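Local coordinates for Udp-n-acetylglucosamine pyrophosphorylase (Trypanosoma brucei, PDB 4BQH), which probably catalyses the formation of UDP-N-acetylglucosamine and diphosphate from UTP and N-acetylglucosamine 1-phosphate, at residues Ser146-Gln159 with Phe191-Gln204. Sequence-based numbering, arbitrary orientation.
Sequences SLFMMHCEKIRRRQ and FFEENSYFGLEREQ
Met149 and Phe198 bring the two backbones closest, CA to CA 5.7 Å, where helix 147-166 meets the turn after helix 185-194. Phe198 lays one ring face on the helix. Met149 CA sits over that face as a CH-pi contact, and Met149 CB lies 3.5 Å from Phe198 CD1. Phe148 and Phe192 form an edge-to-face (T-shaped) pair. Phe192 turns its edge to the Phe148 face, with planes at 64° and Phe192 CE1 over the centre of the Phe148 ring. Phe191 meets Ser146 edge-on. Ser146 OG lies near the plane of that ring. Ser146 is the N-cap of the helix, and its OG accepts from Met149 N. Cys152 SG rests 3.5 Å from Leu200 CD1 and approaches the Phe192 ring obliquely.

A Schellman motif with Ser196 as C-prime residue ends helix 185-194. The chain then runs toward strand 205-209 of the GT-A type nucleotidyltransferase sheet. Leu176 on the adjacent strand 175-180 touches Cys152, Ile155 and Leu200.

Further along the helix, Arg156 bends at chi3 (63°) and brings NH1 to Phe198 O, 2.9 Å away. The bond is bent, with an N-H...O angle of 134°, and the donor stands above the carbonyl plane. Gly199 CA lies over one guanidinium face. Gln159 and Gln204 reach out from opposite directions with nearly coplanar amides. Gln204 NE2 donates to a lone pair of Gln159 OE1 at 2.9 Å. A water joins their other ends, accepting from Gln159 NE2 and donating to Gln204 OE1. Gln204 NE2 also donates to Val174 O, its strongest polar partner, and Val174 N donates to Gln159 OE1. Glu201 N also donates to Gln204 OE1; with bonds at both ends, the amide's rotation is fixed.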
# COMPACT_ATOMS: atom_id res chain seq x y z
N SER A 146 -13.94 8.36 -6.24
CA SER A 146 -12.48 8.45 -6.15
C SER A 146 -11.86 7.14 -5.64
O SER A 146 -12.53 6.28 -5.07
CB SER A 146 -12.05 9.63 -5.25
OG SER A 146 -12.42 9.47 -3.88
N LEU A 147 -10.56 6.99 -5.88
CA LEU A 147 -9.85 5.87 -5.29
C LEU A 147 -9.96 5.89 -3.75
O LEU A 147 -10.20 4.84 -3.16
CB LEU A 147 -8.40 5.83 -5.78
CG LEU A 147 -8.24 5.59 -7.30
CD1 LEU A 147 -6.77 5.78 -7.64
CD2 LEU A 147 -8.73 4.21 -7.72
N PHE A 148 -9.82 7.06 -3.12
CA PHE A 148 -10.02 7.14 -1.65
C PHE A 148 -11.40 6.62 -1.25
O PHE A 148 -11.51 5.83 -0.33
CB PHE A 148 -9.85 8.57 -1.11
CG PHE A 148 -8.42 8.98 -0.85
CD1 PHE A 148 -7.55 8.15 -0.15
CD2 PHE A 148 -7.98 10.26 -1.21
CE1 PHE A 148 -6.24 8.56 0.13
CE2 PHE A 148 -6.66 10.68 -0.93
CZ PHE A 148 -5.79 9.83 -0.27
N MET A 149 -12.44 7.05 -1.96
CA MET A 149 -13.79 6.67 -1.59
C MET A 149 -13.98 5.16 -1.64
O MET A 149 -14.56 4.59 -0.71
CB MET A 149 -14.81 7.36 -2.50
CG MET A 149 -16.25 6.99 -2.17
SD MET A 149 -17.29 8.23 -2.96
CE MET A 149 -18.89 7.71 -2.36
N MET A 150 -13.48 4.51 -2.69
CA MET A 150 -13.63 3.06 -2.82
C MET A 150 -12.85 2.31 -1.72
O MET A 150 -13.34 1.31 -1.21
CB MET A 150 -13.30 2.56 -4.22
CG MET A 150 -14.41 2.89 -5.23
SD MET A 150 -14.05 2.41 -6.94
CE MET A 150 -12.68 3.49 -7.28
N HIS A 151 -11.67 2.80 -1.37
CA HIS A 151 -10.94 2.23 -0.22
C HIS A 151 -11.74 2.28 1.05
O HIS A 151 -11.82 1.27 1.76
CB HIS A 151 -9.57 2.88 0.00
CG HIS A 151 -8.42 2.09 -0.58
ND1 HIS A 151 -8.26 1.92 -1.92
CD2 HIS A 151 -7.34 1.46 0.02
CE1 HIS A 151 -7.13 1.18 -2.16
NE2 HIS A 151 -6.57 0.89 -0.98
N CYS A 152 -12.35 3.42 1.34
CA CYS A 152 -13.11 3.59 2.57
C CYS A 152 -14.38 2.73 2.59
O CYS A 152 -14.77 2.22 3.64
CB CYS A 152 -13.45 5.06 2.81
SG CYS A 152 -11.99 6.09 3.09
N GLU A 153 -15.01 2.58 1.43
CA GLU A 153 -16.18 1.74 1.35
C GLU A 153 -15.83 0.27 1.53
O GLU A 153 -16.60 -0.48 2.13
CB GLU A 153 -16.89 1.97 0.01
CG GLU A 153 -17.64 3.27 0.02
CD GLU A 153 -18.42 3.53 -1.27
OE1 GLU A 153 -18.42 2.68 -2.17
OE2 GLU A 153 -19.04 4.61 -1.34
N LYS A 154 -14.64 -0.15 1.07
CA LYS A 154 -14.21 -1.51 1.33
C LYS A 154 -14.04 -1.73 2.85
O LYS A 154 -14.45 -2.76 3.37
CB LYS A 154 -12.90 -1.84 0.59
CG LYS A 154 -13.10 -1.98 -0.93
CD LYS A 154 -11.77 -2.06 -1.68
CE LYS A 154 -11.98 -2.38 -3.16
NZ LYS A 154 -10.66 -2.40 -3.89
N ILE A 155 -13.50 -0.74 3.55
CA ILE A 155 -13.33 -0.87 5.00
C ILE A 155 -14.71 -0.99 5.64
O ILE A 155 -14.93 -1.87 6.48
CB ILE A 155 -12.60 0.33 5.59
CG1 ILE A 155 -11.13 0.29 5.16
CG2 ILE A 155 -12.74 0.38 7.13
CD1 ILE A 155 -10.31 1.48 5.58
N ARG A 156 -15.61 -0.10 5.26
CA ARG A 156 -16.99 -0.14 5.83
C ARG A 156 -17.65 -1.50 5.62
O ARG A 156 -18.32 -2.04 6.52
CB ARG A 156 -17.84 0.99 5.24
CG ARG A 156 -17.49 2.35 5.83
CD ARG A 156 -18.01 3.50 5.00
NE ARG A 156 -19.47 3.44 4.97
CZ ARG A 156 -20.22 4.01 4.04
NH1 ARG A 156 -19.67 4.73 3.06
NH2 ARG A 156 -21.53 3.85 4.11
N ARG A 157 -17.52 -2.06 4.43
CA ARG A 157 -18.10 -3.37 4.15
C ARG A 157 -17.47 -4.50 4.98
O ARG A 157 -18.19 -5.34 5.55
CB ARG A 157 -18.07 -3.66 2.65
CG ARG A 157 -18.76 -4.95 2.27
CD ARG A 157 -20.25 -4.95 2.59
NE ARG A 157 -20.76 -6.26 2.23
CZ ARG A 157 -21.67 -6.94 2.90
NH1 ARG A 157 -22.21 -6.45 4.01
NH2 ARG A 157 -22.03 -8.13 2.43
N ARG A 158 -16.14 -4.53 5.05
CA ARG A 158 -15.44 -5.53 5.87
C ARG A 158 -15.87 -5.41 7.37
O ARG A 158 -16.05 -6.41 8.07
CB ARG A 158 -13.92 -5.40 5.71
CG ARG A 158 -13.36 -5.89 4.35
CD ARG A 158 -13.46 -7.40 4.13
NE ARG A 158 -12.79 -7.76 2.87
CZ ARG A 158 -12.89 -8.92 2.25
NH1 ARG A 158 -13.66 -9.88 2.74
NH2 ARG A 158 -12.20 -9.15 1.13
N GLN A 159 -16.03 -4.18 7.84
CA GLN A 159 -16.45 -3.92 9.24
C GLN A 159 -17.85 -4.47 9.46
O GLN A 159 -18.14 -5.13 10.47
CB GLN A 159 -16.45 -2.41 9.53
CG GLN A 159 -15.05 -1.83 9.79
CD GLN A 159 -15.05 -0.33 9.97
OE1 GLN A 159 -14.04 0.27 10.35
NE2 GLN A 159 -16.21 0.31 9.73
N PHE A 191 -10.14 17.22 1.39
CA PHE A 191 -10.92 16.30 0.56
C PHE A 191 -11.71 15.31 1.43
O PHE A 191 -12.89 15.09 1.17
CB PHE A 191 -9.96 15.57 -0.40
CG PHE A 191 -10.63 14.67 -1.40
CD1 PHE A 191 -11.34 15.19 -2.48
CD2 PHE A 191 -10.50 13.28 -1.30
CE1 PHE A 191 -11.91 14.36 -3.43
CE2 PHE A 191 -11.09 12.43 -2.25
CZ PHE A 191 -11.80 12.97 -3.31
N PHE A 192 -11.08 14.71 2.45
CA PHE A 192 -11.79 13.80 3.34
C PHE A 192 -12.92 14.54 4.08
O PHE A 192 -14.05 14.05 4.15
CB PHE A 192 -10.85 13.12 4.35
CG PHE A 192 -10.24 11.83 3.85
CD1 PHE A 192 -9.22 11.84 2.91
CD2 PHE A 192 -10.70 10.59 4.32
CE1 PHE A 192 -8.66 10.64 2.44
CE2 PHE A 192 -10.14 9.40 3.87
CZ PHE A 192 -9.13 9.42 2.92
N GLU A 193 -12.59 15.70 4.63
CA GLU A 193 -13.58 16.51 5.38
C GLU A 193 -14.83 16.87 4.55
O GLU A 193 -15.97 16.70 5.02
CB GLU A 193 -12.92 17.77 5.94
CG GLU A 193 -11.99 17.51 7.12
CD GLU A 193 -11.07 18.68 7.43
OE1 GLU A 193 -11.32 19.81 6.94
OE2 GLU A 193 -10.09 18.49 8.18
N GLU A 194 -14.60 17.34 3.32
CA GLU A 194 -15.66 17.72 2.38
C GLU A 194 -16.56 16.54 1.99
O GLU A 194 -17.71 16.72 1.58
CB GLU A 194 -15.05 18.30 1.11
CG GLU A 194 -14.41 19.67 1.28
CD GLU A 194 -13.58 20.10 0.08
OE1 GLU A 194 -13.58 19.42 -0.97
OE2 GLU A 194 -12.89 21.13 0.18
N ASN A 195 -16.02 15.34 2.12
CA ASN A 195 -16.76 14.14 1.76
C ASN A 195 -17.21 13.32 2.97
O ASN A 195 -17.55 12.14 2.82
CB ASN A 195 -15.93 13.30 0.79
CG ASN A 195 -15.87 13.91 -0.59
OD1 ASN A 195 -16.83 13.82 -1.35
ND2 ASN A 195 -14.75 14.57 -0.92
N SER A 196 -17.19 13.95 4.16
CA SER A 196 -17.59 13.32 5.42
C SER A 196 -16.85 12.00 5.66
O SER A 196 -17.46 11.02 6.10
CB SER A 196 -19.11 13.08 5.46
OG SER A 196 -19.76 14.33 5.32
N TYR A 197 -15.55 12.00 5.35
CA TYR A 197 -14.68 10.83 5.55
C TYR A 197 -15.21 9.57 4.90
O TYR A 197 -14.94 8.46 5.34
CB TYR A 197 -14.36 10.60 7.06
CG TYR A 197 -13.83 11.84 7.73
CD1 TYR A 197 -12.46 12.13 7.74
CD2 TYR A 197 -14.71 12.74 8.33
CE1 TYR A 197 -11.99 13.31 8.34
CE2 TYR A 197 -14.25 13.90 8.92
CZ TYR A 197 -12.90 14.18 8.93
OH TYR A 197 -12.49 15.34 9.55
N PHE A 198 -15.98 9.76 3.82
CA PHE A 198 -16.53 8.66 3.00
C PHE A 198 -17.30 7.64 3.82
O PHE A 198 -17.33 6.45 3.50
CB PHE A 198 -15.43 8.02 2.13
CG PHE A 198 -14.66 9.03 1.30
CD1 PHE A 198 -15.24 9.61 0.17
CD2 PHE A 198 -13.38 9.43 1.68
CE1 PHE A 198 -14.54 10.55 -0.58
CE2 PHE A 198 -12.67 10.37 0.93
CZ PHE A 198 -13.26 10.93 -0.20
N GLY A 199 -17.95 8.13 4.87
CA GLY A 199 -18.79 7.28 5.71
C GLY A 199 -18.08 6.70 6.93
O GLY A 199 -18.73 6.09 7.78
N LEU A 200 -16.76 6.88 7.01
CA LEU A 200 -15.99 6.48 8.19
C LEU A 200 -16.16 7.46 9.34
O LEU A 200 -16.54 8.61 9.13
CB LEU A 200 -14.49 6.37 7.87
CG LEU A 200 -14.12 5.36 6.78
CD1 LEU A 200 -12.62 5.44 6.50
CD2 LEU A 200 -14.48 3.95 7.20
N GLU A 201 -15.87 7.03 10.56
CA GLU A 201 -15.78 7.98 11.69
C GLU A 201 -14.51 8.80 11.61
O GLU A 201 -13.44 8.26 11.36
CB GLU A 201 -15.78 7.23 13.02
CG GLU A 201 -17.00 6.35 13.27
CD GLU A 201 -16.81 5.41 14.47
OE1 GLU A 201 -15.66 5.16 14.90
OE2 GLU A 201 -17.83 4.91 14.99
N ARG A 202 -14.61 10.11 11.84
CA ARG A 202 -13.44 10.96 11.84
C ARG A 202 -12.35 10.42 12.77
O ARG A 202 -11.16 10.48 12.44
CB ARG A 202 -13.82 12.40 12.22
CG ARG A 202 -12.65 13.35 12.48
CD ARG A 202 -13.10 14.77 12.79
NE ARG A 202 -14.33 14.80 13.57
CZ ARG A 202 -15.52 15.22 13.12
NH1 ARG A 202 -15.65 15.69 11.88
NH2 ARG A 202 -16.58 15.19 13.92
N GLU A 203 -12.75 9.86 13.91
CA GLU A 203 -11.81 9.39 14.93
C GLU A 203 -10.99 8.17 14.47
O GLU A 203 -9.94 7.89 15.05
CB GLU A 203 -12.54 9.06 16.23
CG GLU A 203 -13.14 10.26 16.96
CD GLU A 203 -14.42 10.83 16.33
OE1 GLU A 203 -15.03 10.20 15.41
OE2 GLU A 203 -14.84 11.94 16.77
N GLN A 204 -11.44 7.46 13.44
CA GLN A 204 -10.68 6.29 12.97
C GLN A 204 -9.73 6.60 11.80
O GLN A 204 -9.08 5.69 11.29
CB GLN A 204 -11.59 5.12 12.59
CG GLN A 204 -12.23 5.22 11.21
CD GLN A 204 -13.30 4.17 10.97
OE1 GLN A 204 -14.49 4.49 11.02
NE2 GLN A 204 -12.89 2.90 10.77
O HOH W 1 -16.66 3.04 10.49